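Local atomic coordinates of coronin (Toxoplasma gondii, PDB entry 4OZU), a protein that probably binds actin filaments and contributes to host-cell invasion and egress by the parasite, the piece described here being its WD40 domain. Residues V206-D214 / M247-D256; C285-Y294 / D306-F317. All coordinates share one frame; numbering follows the deposited sequence.

Interaction 1 of 2, residues V206-D214 / M247-D256; sequences VVGSVACHD and MAIWDTRKFD
This is an apolar contact between neighbouring propeller blades: V210, on the outermost strand of the blade 175-211, packs on W250 and F255 at the end of strand 245-251 and in the loop after it. One methyl, CG1, meets both rings. V210 CG1 lies over the six-membered ring of W250, 4.0 Å from its centroid, and over the face of F255, 3.9 Å from that centroid, making a CH-pi contact with each. A chi1 of 69° sets CG1 between the backbone N and the carbonyl carbon, where both rings can receive it. F255 turns its edge to the strand, and S209 N lies in the ring plane 3.6 Å from CE2. Farther along, C212 CB touches W250 CZ2 at 3.6 Å.

W250 and D251, at the end of the third strand of their blade, stand where the Trp-Asp pair of a WD repeat is found. H213 belongs to the same scheme: its NE2 and W250 NE1 both bond T236 OG1 on strand 233-239, the His-Thr-Trp part of the hydrogen-bond network familiar from WD40 blades. E246 holds H213 ND1, fixing the ring from its other nitrogen, while CE1 comes within 4.0 Å of A248 CB.

No direct hydrogen bond joins the two segments, and two waters bridge them instead. One donates to V207 O and T252 O, at 3.0 Å each, beside the classic beta bulge that V207 and G208 form opposite I198; the other links S209 O to F255 O. Beyond D251 the chain folds back in a type I turn to K254, with R253 N donating to D251 OD1 as an Asx turn.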
loop_
_atom_site.group_PDB
_atom_site.type_symbol
_atom_site.label_atom_id
_atom_site.label_comp_id
_atom_site.label_asym_id
_atom_site.label_seq_id
_atom_site.Cartn_x
_atom_site.Cartn_y
_atom_site.Cartn_z
ATOM N N VAL A 206 7.966 -13.417 -16.774
ATOM C CA VAL A 206 7.194 -14.014 -15.694
ATOM C C VAL A 206 7.995 -15.186 -15.163
ATOM O O VAL A 206 8.279 -16.130 -15.900
ATOM C CB VAL A 206 5.805 -14.483 -16.174
ATOM C CG1 VAL A 206 5.031 -15.137 -15.036
ATOM C CG2 VAL A 206 5.021 -13.309 -16.751
ATOM N N VAL A 207 8.379 -15.120 -13.893
ATOM C CA VAL A 207 9.232 -16.142 -13.306
ATOM C C VAL A 207 8.469 -17.082 -12.374
ATOM O O VAL A 207 9.060 -17.953 -11.735
ATOM C CB VAL A 207 10.398 -15.506 -12.548
ATOM C CG1 VAL A 207 11.258 -14.698 -13.521
ATOM C CG2 VAL A 207 9.902 -14.627 -11.408
ATOM N N GLY A 208 7.157 -16.923 -12.304
ATOM C CA GLY A 208 6.346 -17.853 -11.545
ATOM C C GLY A 208 4.872 -17.552 -11.668
ATOM O O GLY A 208 4.472 -16.397 -11.783
ATOM N N SER A 209 4.055 -18.597 -11.661
ATOM C CA SER A 209 2.615 -18.400 -11.659
ATOM C C SER A 209 1.913 -19.590 -11.035
ATOM O O SER A 209 2.288 -20.733 -11.272
ATOM C CB SER A 209 2.096 -18.160 -13.079
ATOM O OG SER A 209 0.733 -17.769 -13.042
ATOM N N VAL A 210 0.890 -19.312 -10.231
ATOM C CA VAL A 210 0.136 -20.367 -9.566
ATOM C C VAL A 210 -1.300 -19.924 -9.316
ATOM O O VAL A 210 -1.565 -18.748 -9.075
ATOM C CB VAL A 210 0.797 -20.776 -8.222
ATOM C CG1 VAL A 210 0.684 -19.657 -7.188
ATOM C CG2 VAL A 210 0.195 -22.074 -7.692
ATOM N N ALA A 211 -2.223 -20.874 -9.386
ATOM C CA ALA A 211 -3.602 -20.627 -9.002
ATOM C C ALA A 211 -3.630 -20.436 -7.490
ATOM O O ALA A 211 -3.346 -21.375 -6.751
ATOM C CB ALA A 211 -4.494 -21.785 -9.428
ATOM N N CYS A 212 -3.949 -19.231 -7.024
ATOM C CA CYS A 212 -3.786 -18.936 -5.600
ATOM C C CYS A 212 -5.055 -19.159 -4.779
ATOM O O CYS A 212 -4.956 -19.546 -3.615
ATOM C CB CYS A 212 -3.277 -17.505 -5.407
ATOM S SG CYS A 212 -4.323 -16.195 -6.069
ATOM N N HIS A 213 -6.230 -18.929 -5.372
ATOM C CA HIS A 213 -7.502 -19.211 -4.710
ATOM C C HIS A 213 -8.548 -19.645 -5.736
ATOM O O HIS A 213 -8.492 -19.231 -6.890
ATOM C CB HIS A 213 -7.968 -17.987 -3.917
ATOM C CG HIS A 213 -6.997 -17.566 -2.859
ATOM N ND1 HIS A 213 -6.963 -18.148 -1.610
ATOM C CD2 HIS A 213 -6.011 -16.640 -2.870
ATOM C CE1 HIS A 213 -5.998 -17.596 -0.895
ATOM N NE2 HIS A 213 -5.407 -16.675 -1.638
ATOM N N ASP A 214 -9.484 -20.493 -5.318
ATOM C CA ASP A 214 -10.345 -21.207 -6.263
ATOM C C ASP A 214 -11.715 -20.567 -6.445
ATOM O O ASP A 214 -12.441 -20.913 -7.383
ATOM C CB ASP A 214 -10.520 -22.663 -5.820
ATOM C CG ASP A 214 -9.214 -23.436 -5.830
ATOM O OD1 ASP A 214 -8.305 -23.063 -6.603
ATOM O OD2 ASP A 214 -9.092 -24.413 -5.061
ATOM N N MET A 247 -6.764 -17.010 3.068
ATOM C CA MET A 247 -5.458 -16.433 2.803
ATOM C C MET A 247 -4.416 -17.518 2.636
ATOM O O MET A 247 -4.622 -18.661 3.046
ATOM C CB MET A 247 -5.045 -15.499 3.935
ATOM C CG MET A 247 -4.994 -16.186 5.278
ATOM S SD MET A 247 -4.693 -15.047 6.640
ATOM C CE MET A 247 -4.956 -16.131 8.042
ATOM N N ALA A 248 -3.293 -17.143 2.040
ATOM C CA ALA A 248 -2.206 -18.075 1.811
ATOM C C ALA A 248 -0.866 -17.365 1.838
ATOM O O ALA A 248 -0.764 -16.190 1.479
ATOM C CB ALA A 248 -2.389 -18.796 0.493
ATOM N N ILE A 249 0.145 -18.098 2.297
ATOM C CA ILE A 249 1.541 -17.682 2.222
ATOM C C ILE A 249 2.230 -18.548 1.172
ATOM O O ILE A 249 2.062 -19.768 1.168
ATOM C CB ILE A 249 2.259 -17.822 3.580
ATOM C CG1 ILE A 249 1.666 -16.841 4.596
ATOM C CG2 ILE A 249 3.774 -17.593 3.421
ATOM C CD1 ILE A 249 2.224 -16.982 5.999
ATOM N N TRP A 250 2.980 -17.900 0.287
ATOM C CA TRP A 250 3.673 -18.567 -0.807
ATOM C C TRP A 250 5.151 -18.292 -0.747
ATOM O O TRP A 250 5.574 -17.176 -0.454
ATOM C CB TRP A 250 3.149 -18.100 -2.164
ATOM C CG TRP A 250 1.684 -18.167 -2.262
ATOM C CD1 TRP A 250 0.788 -17.231 -1.828
ATOM C CD2 TRP A 250 0.916 -19.236 -2.821
ATOM N NE1 TRP A 250 -0.489 -17.649 -2.090
ATOM C CE2 TRP A 250 -0.439 -18.879 -2.693
ATOM C CE3 TRP A 250 1.242 -20.457 -3.410
ATOM C CZ2 TRP A 250 -1.468 -19.701 -3.138
ATOM C CZ3 TRP A 250 0.224 -21.269 -3.852
ATOM C CH2 TRP A 250 -1.118 -20.890 -3.715
ATOM N N ASP A 251 5.915 -19.324 -1.064
ATOM C CA ASP A 251 7.352 -19.237 -1.251
ATOM C C ASP A 251 7.622 -19.259 -2.750
ATOM O O ASP A 251 7.381 -20.269 -3.411
ATOM C CB ASP A 251 8.041 -20.402 -0.547
ATOM C CG ASP A 251 9.548 -20.397 -0.718
ATOM O OD1 ASP A 251 10.089 -19.522 -1.431
ATOM O OD2 ASP A 251 10.197 -21.286 -0.130
ATOM N N THR A 252 8.114 -18.149 -3.292
ATOM C CA THR A 252 8.285 -18.042 -4.741
ATOM C C THR A 252 9.385 -18.949 -5.282
ATOM O O THR A 252 9.531 -19.097 -6.500
ATOM C CB THR A 252 8.581 -16.591 -5.169
ATOM O OG1 THR A 252 9.692 -16.079 -4.428
ATOM C CG2 THR A 252 7.365 -15.716 -4.918
ATOM N N ARG A 253 10.147 -19.569 -4.385
ATOM C CA ARG A 253 11.174 -20.529 -4.775
ATOM C C ARG A 253 10.656 -21.973 -4.758
ATOM O O ARG A 253 11.314 -22.893 -5.264
ATOM C CB ARG A 253 12.383 -20.400 -3.852
ATOM C CG ARG A 253 13.207 -19.158 -4.103
ATOM C CD ARG A 253 14.539 -19.210 -3.375
ATOM N NE ARG A 253 15.364 -18.047 -3.691
ATOM C CZ ARG A 253 15.307 -16.882 -3.051
ATOM N NH1 ARG A 253 14.467 -16.701 -2.032
ATOM N NH2 ARG A 253 16.101 -15.890 -3.431
ATOM N N LYS A 254 9.487 -22.158 -4.145
ATOM C CA LYS A 254 8.778 -23.439 -4.082
ATOM C C LYS A 254 7.298 -23.151 -4.303
ATOM O O LYS A 254 6.471 -23.285 -3.391
ATOM C CB LYS A 254 8.983 -24.131 -2.734
ATOM C CG LYS A 254 10.425 -24.421 -2.369
ATOM C CD LYS A 254 10.483 -25.383 -1.190
ATOM C CE LYS A 254 11.879 -25.491 -0.607
ATOM N NZ LYS A 254 11.922 -26.483 0.502
ATOM N N PHE A 255 6.984 -22.748 -5.527
ATOM C CA PHE A 255 5.772 -22.000 -5.834
ATOM C C PHE A 255 4.637 -22.876 -6.357
ATOM O O PHE A 255 3.837 -22.435 -7.174
ATOM C CB PHE A 255 6.133 -20.931 -6.864
ATOM C CG PHE A 255 5.229 -19.734 -6.875
ATOM C CD1 PHE A 255 4.866 -19.077 -5.701
ATOM C CD2 PHE A 255 4.777 -19.231 -8.084
ATOM C CE1 PHE A 255 4.054 -17.964 -5.744
ATOM C CE2 PHE A 255 3.966 -18.119 -8.125
ATOM C CZ PHE A 255 3.601 -17.487 -6.962
ATOM N N ASP A 256 4.570 -24.115 -5.882
ATOM C CA ASP A 256 3.589 -25.075 -6.383
ATOM C C ASP A 256 2.381 -25.196 -5.456
ATOM O O ASP A 256 1.297 -25.603 -5.879
ATOM C CB ASP A 256 4.242 -26.448 -6.567
ATOM C CG ASP A 256 4.827 -26.999 -5.271
ATOM O OD1 ASP A 256 5.234 -26.197 -4.400
ATOM O OD2 ASP A 256 4.886 -28.240 -5.127
HETATM O O HOH W 1 8.729 -17.453 -8.816
HETATM O O HOH W 2 3.687 -22.982 -9.710
#

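Interaction 2 of 2, residues C285-Y294 / D306-F317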
loop_
_atom_site.group_PDB
_atom_site.type_symbol
_atom_site.label_atom_id
_atom_site.label_comp_id
_atom_site.label_asym_id
_atom_site.label_seq_id
_atom_site.Cartn_x
_atom_site.Cartn_y
_atom_site.Cartn_z
ATOM N N CYS A 285 -7.903 -5.783 5.300
ATOM C CA CYS A 285 -8.964 -4.789 5.323
ATOM C C CYS A 285 -9.854 -4.912 4.095
ATOM O O CYS A 285 -9.363 -4.912 2.967
ATOM C CB CYS A 285 -8.358 -3.387 5.383
ATOM S SG CYS A 285 -7.025 -3.223 6.596
ATOM N N GLY A 286 -11.159 -5.020 4.319
ATOM C CA GLY A 286 -12.118 -5.043 3.231
ATOM C C GLY A 286 -12.917 -3.758 3.147
ATOM O O GLY A 286 -13.521 -3.331 4.130
ATOM N N LYS A 287 -12.929 -3.133 1.974
ATOM C CA LYS A 287 -13.788 -1.973 1.758
ATOM C C LYS A 287 -15.241 -2.391 1.926
ATOM O O LYS A 287 -15.674 -3.403 1.367
ATOM C CB LYS A 287 -13.569 -1.374 0.372
ATOM C CG LYS A 287 -12.167 -0.846 0.137
ATOM C CD LYS A 287 -11.964 -0.491 -1.322
ATOM C CE LYS A 287 -11.404 0.906 -1.473
ATOM N NZ LYS A 287 -11.338 1.329 -2.895
ATOM N N GLY A 288 -15.991 -1.614 2.699
ATOM C CA GLY A 288 -17.374 -1.934 2.989
ATOM C C GLY A 288 -17.544 -2.674 4.305
ATOM O O GLY A 288 -18.645 -2.697 4.863
ATOM N N ASP A 289 -16.466 -3.281 4.796
ATOM C CA ASP A 289 -16.472 -3.940 6.100
ATOM C C ASP A 289 -16.378 -2.892 7.197
ATOM O O ASP A 289 -15.754 -1.848 7.006
ATOM C CB ASP A 289 -15.307 -4.931 6.243
ATOM C CG ASP A 289 -15.443 -6.148 5.339
ATOM O OD1 ASP A 289 -16.541 -6.362 4.778
ATOM O OD2 ASP A 289 -14.460 -6.907 5.216
ATOM N N SER A 290 -16.987 -3.171 8.344
ATOM C CA SER A 290 -16.890 -2.271 9.488
ATOM C C SER A 290 -15.767 -2.685 10.444
ATOM O O SER A 290 -15.541 -2.025 11.463
ATOM C CB SER A 290 -18.225 -2.210 10.240
ATOM O OG SER A 290 -18.605 -3.486 10.719
ATOM N N SER A 291 -15.053 -3.760 10.108
ATOM C CA SER A 291 -13.966 -4.251 10.950
ATOM C C SER A 291 -12.714 -4.588 10.144
ATOM O O SER A 291 -12.775 -4.795 8.931
ATOM C CB SER A 291 -14.420 -5.483 11.734
ATOM O OG SER A 291 -14.775 -6.539 10.862
ATOM N N CYS A 292 -11.581 -4.608 10.840
ATOM C CA CYS A 292 -10.285 -4.970 10.277
ATOM C C CYS A 292 -9.561 -5.875 11.260
ATOM O O CYS A 292 -9.435 -5.524 12.431
ATOM C CB CYS A 292 -9.436 -3.723 10.006
ATOM S SG CYS A 292 -7.664 -4.023 10.233
ATOM N N ARG A 293 -9.096 -7.035 10.807
ATOM C CA ARG A 293 -8.337 -7.915 11.689
ATOM C C ARG A 293 -6.880 -7.977 11.271
ATOM O O ARG A 293 -6.526 -7.698 10.124
ATOM C CB ARG A 293 -8.944 -9.315 11.729
ATOM C CG ARG A 293 -9.013 -10.035 10.408
ATOM C CD ARG A 293 -9.675 -11.391 10.598
ATOM N NE ARG A 293 -8.962 -12.203 11.581
ATOM C CZ ARG A 293 -9.365 -13.394 12.014
ATOM N NH1 ARG A 293 -10.492 -13.930 11.559
ATOM N NH2 ARG A 293 -8.640 -14.049 12.909
ATOM N N TYR A 294 -6.032 -8.321 12.228
ATOM C CA TYR A 294 -4.610 -8.361 11.979
ATOM C C TYR A 294 -3.922 -9.532 12.658
ATOM O O TYR A 294 -4.406 -10.104 13.643
ATOM C CB TYR A 294 -3.959 -7.046 12.405
ATOM C CG TYR A 294 -4.523 -6.420 13.651
ATOM C CD1 TYR A 294 -5.642 -5.599 13.589
ATOM C CD2 TYR A 294 -3.920 -6.617 14.892
ATOM C CE1 TYR A 294 -6.157 -5.007 14.732
ATOM C CE2 TYR A 294 -4.430 -6.029 16.033
ATOM C CZ TYR A 294 -5.545 -5.223 15.947
ATOM O OH TYR A 294 -6.051 -4.636 17.087
ATOM N N ASP A 306 -5.401 -9.572 16.910
ATOM C CA ASP A 306 -6.644 -8.929 17.316
ATOM C C ASP A 306 -7.345 -8.310 16.114
ATOM O O ASP A 306 -7.009 -8.607 14.966
ATOM C CB ASP A 306 -6.366 -7.863 18.383
ATOM C CG ASP A 306 -7.446 -7.801 19.453
ATOM O OD1 ASP A 306 -8.643 -7.851 19.106
ATOM O OD2 ASP A 306 -7.096 -7.704 20.646
ATOM N N ALA A 307 -8.323 -7.455 16.383
ATOM C CA ALA A 307 -9.062 -6.800 15.316
ATOM C C ALA A 307 -9.581 -5.425 15.717
ATOM O O ALA A 307 -9.853 -5.166 16.889
ATOM C CB ALA A 307 -10.215 -7.679 14.878
ATOM N N TYR A 308 -9.692 -4.549 14.724
ATOM C CA TYR A 308 -10.423 -3.298 14.861
ATOM C C TYR A 308 -11.889 -3.562 14.560
ATOM O O TYR A 308 -12.212 -4.201 13.559
ATOM C CB TYR A 308 -9.862 -2.231 13.919
ATOM C CG TYR A 308 -10.799 -1.069 13.671
ATOM C CD1 TYR A 308 -11.132 -0.193 14.690
ATOM C CD2 TYR A 308 -11.347 -0.845 12.411
ATOM C CE1 TYR A 308 -11.987 0.872 14.469
ATOM C CE2 TYR A 308 -12.203 0.219 12.180
ATOM C CZ TYR A 308 -12.520 1.076 13.215
ATOM O OH TYR A 308 -13.369 2.140 13.001
ATOM N N ARG A 309 -12.777 -3.074 15.421
ATOM C CA ARG A 309 -14.212 -3.278 15.232
ATOM C C ARG A 309 -14.989 -1.980 15.391
ATOM O O ARG A 309 -14.742 -1.207 16.313
ATOM C CB ARG A 309 -14.736 -4.323 16.218
ATOM C CG ARG A 309 -14.156 -5.708 16.004
ATOM C CD ARG A 309 -14.912 -6.760 16.796
ATOM N NE ARG A 309 -14.483 -8.111 16.445
ATOM C CZ ARG A 309 -13.441 -8.739 16.985
ATOM N NH1 ARG A 309 -12.701 -8.149 17.915
ATOM N NH2 ARG A 309 -13.138 -9.968 16.590
ATOM N N SER A 310 -15.929 -1.745 14.482
ATOM C CA SER A 310 -16.801 -0.582 14.564
ATOM C C SER A 310 -18.169 -0.903 13.975
ATOM O O SER A 310 -18.431 -2.040 13.584
ATOM C CB SER A 310 -16.177 0.610 13.839
ATOM O OG SER A 310 -16.245 0.448 12.435
ATOM N N SER A 311 -19.038 0.104 13.929
ATOM C CA SER A 311 -20.349 -0.038 13.307
ATOM C C SER A 311 -20.470 0.858 12.074
ATOM O O SER A 311 -21.576 1.165 11.629
ATOM C CB SER A 311 -21.455 0.295 14.310
ATOM O OG SER A 311 -21.475 1.679 14.602
ATOM N N VAL A 312 -19.327 1.265 11.526
ATOM C CA VAL A 312 -19.287 2.155 10.370
ATOM C C VAL A 312 -18.359 1.555 9.315
ATOM O O VAL A 312 -17.197 1.285 9.607
ATOM C CB VAL A 312 -18.804 3.569 10.761
ATOM C CG1 VAL A 312 -18.708 4.473 9.539
ATOM C CG2 VAL A 312 -19.742 4.175 11.791
ATOM N N PRO A 313 -18.869 1.327 8.093
ATOM C CA PRO A 313 -18.035 0.689 7.065
ATOM C C PRO A 313 -16.797 1.494 6.677
ATOM O O PRO A 313 -16.799 2.722 6.728
ATOM C CB PRO A 313 -18.986 0.572 5.866
ATOM C CG PRO A 313 -20.342 0.632 6.440
ATOM C CD PRO A 313 -20.245 1.546 7.611
ATOM N N ILE A 314 -15.742 0.782 6.301
ATOM C CA ILE A 314 -14.569 1.393 5.691
ATOM C C ILE A 314 -14.879 1.668 4.224
ATOM O O ILE A 314 -15.149 0.735 3.466
ATOM C CB ILE A 314 -13.331 0.479 5.798
ATOM C CG1 ILE A 314 -13.093 0.054 7.249
ATOM C CG2 ILE A 314 -12.096 1.183 5.251
ATOM C CD1 ILE A 314 -12.174 -1.144 7.379
ATOM N N LYS A 315 -14.866 2.935 3.818
ATOM C CA LYS A 315 -15.147 3.279 2.419
ATOM C C LYS A 315 -13.866 3.221 1.592
ATOM O O LYS A 315 -13.839 2.660 0.496
ATOM C CB LYS A 315 -15.775 4.668 2.314
ATOM C CG LYS A 315 -17.184 4.760 2.882
ATOM C CD LYS A 315 -18.170 3.913 2.093
ATOM C CE LYS A 315 -19.578 4.049 2.645
ATOM N NZ LYS A 315 -20.536 3.161 1.949
ATOM N N ASN A 316 -12.820 3.828 2.137
ATOM C CA ASN A 316 -11.470 3.772 1.597
ATOM C C ASN A 316 -10.513 3.817 2.775
ATOM O O ASN A 316 -10.908 4.163 3.889
ATOM C CB ASN A 316 -11.170 4.942 0.652
ATOM C CG ASN A 316 -11.992 4.908 -0.621
ATOM O OD1 ASN A 316 -11.785 4.056 -1.489
ATOM N ND2 ASN A 316 -12.903 5.862 -0.758
ATOM N N PHE A 317 -9.252 3.489 2.544
ATOM C CA PHE A 317 -8.287 3.555 3.627
ATOM C C PHE A 317 -6.854 3.582 3.124
ATOM O O PHE A 317 -6.581 3.393 1.938
ATOM C CB PHE A 317 -8.471 2.363 4.563
ATOM C CG PHE A 317 -7.896 1.096 4.023
ATOM C CD1 PHE A 317 -8.621 0.304 3.147
ATOM C CD2 PHE A 317 -6.619 0.705 4.380
ATOM C CE1 PHE A 317 -8.077 -0.856 2.644
ATOM C CE2 PHE A 317 -6.073 -0.452 3.871
ATOM C CZ PHE A 317 -6.800 -1.231 3.011
#
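I314 fits against the turn G286-D289, and this is a tight part of the contact. G288 N donates to I314 O (2.6 Å, N-H...O 167°), in the carbonyl plane, while I314 N returns a bond to D289 O (2.7 Å). The same D289 oxygen lies 3.3 Å from I314 CG1, which points past it with CD1 beyond. Next door, S310 OG donates to S290 O along a lone pair at 2.7 Å; S310 N adds a weak bond to that oxygen, and K337 NZ, from the next blade, also bonds this hydroxyl. Deeper in, C285 CB sits over one face of F317, 3.9 Å from the ring centroid, with SG oblique to it. Y294 is buried too: with chi1 at 37° its ring folds back over the partner strand, D306 O lies 3.4 Å above its centre, and its OH goes on to L15 O.

In the propeller, strands 291-298 and 301-309 form the outer hairpin of the blade 271-309, and residues 310-317 then pass along the turn G286-D289 to reach strand 317-319 of the next blade. The hairpin is antiparallel: C292 and Y308 form a hydrogen-bonded pair, as do Y294 and D306, and R293 faces A307 in a non-hydrogen-bonded one. C285 and C292 can form a disulfide, seen in a crystal of this protein, though in the conformers given here their SG atoms are 3.8 Å apart.

Toward solvent the grip slackens. D306, R309 and S311 are exposed; the D306 carboxylate leads away, OD1 accepting from A307 N. K287 NZ makes only a weak bond to N316 OD1, having S36 O as its stronger partner, while N316 ND2 bonds Q338 OE1.

Interaction 1 joins two blades of the WD40 propeller, whereas interaction 2 lies mostly within one. Interaction 1 packs V210 of one blade on W250 and F255 of the next, with water carrying the polar links; in interaction 2 the hairpin and turn of a later blade are bonded directly through the backbone before the chain leaves for its neighbour. Both segments of interaction 1 come earlier in the chain than those of interaction 2. Their centres are about 27 Å apart, though the nearest atoms come within about 6 Å without touching. A Tris molecule, probably from the crystallisation liquor, bonds C212 O and D214 OD1 at interaction 1, about 4 Å from the H213 side chain.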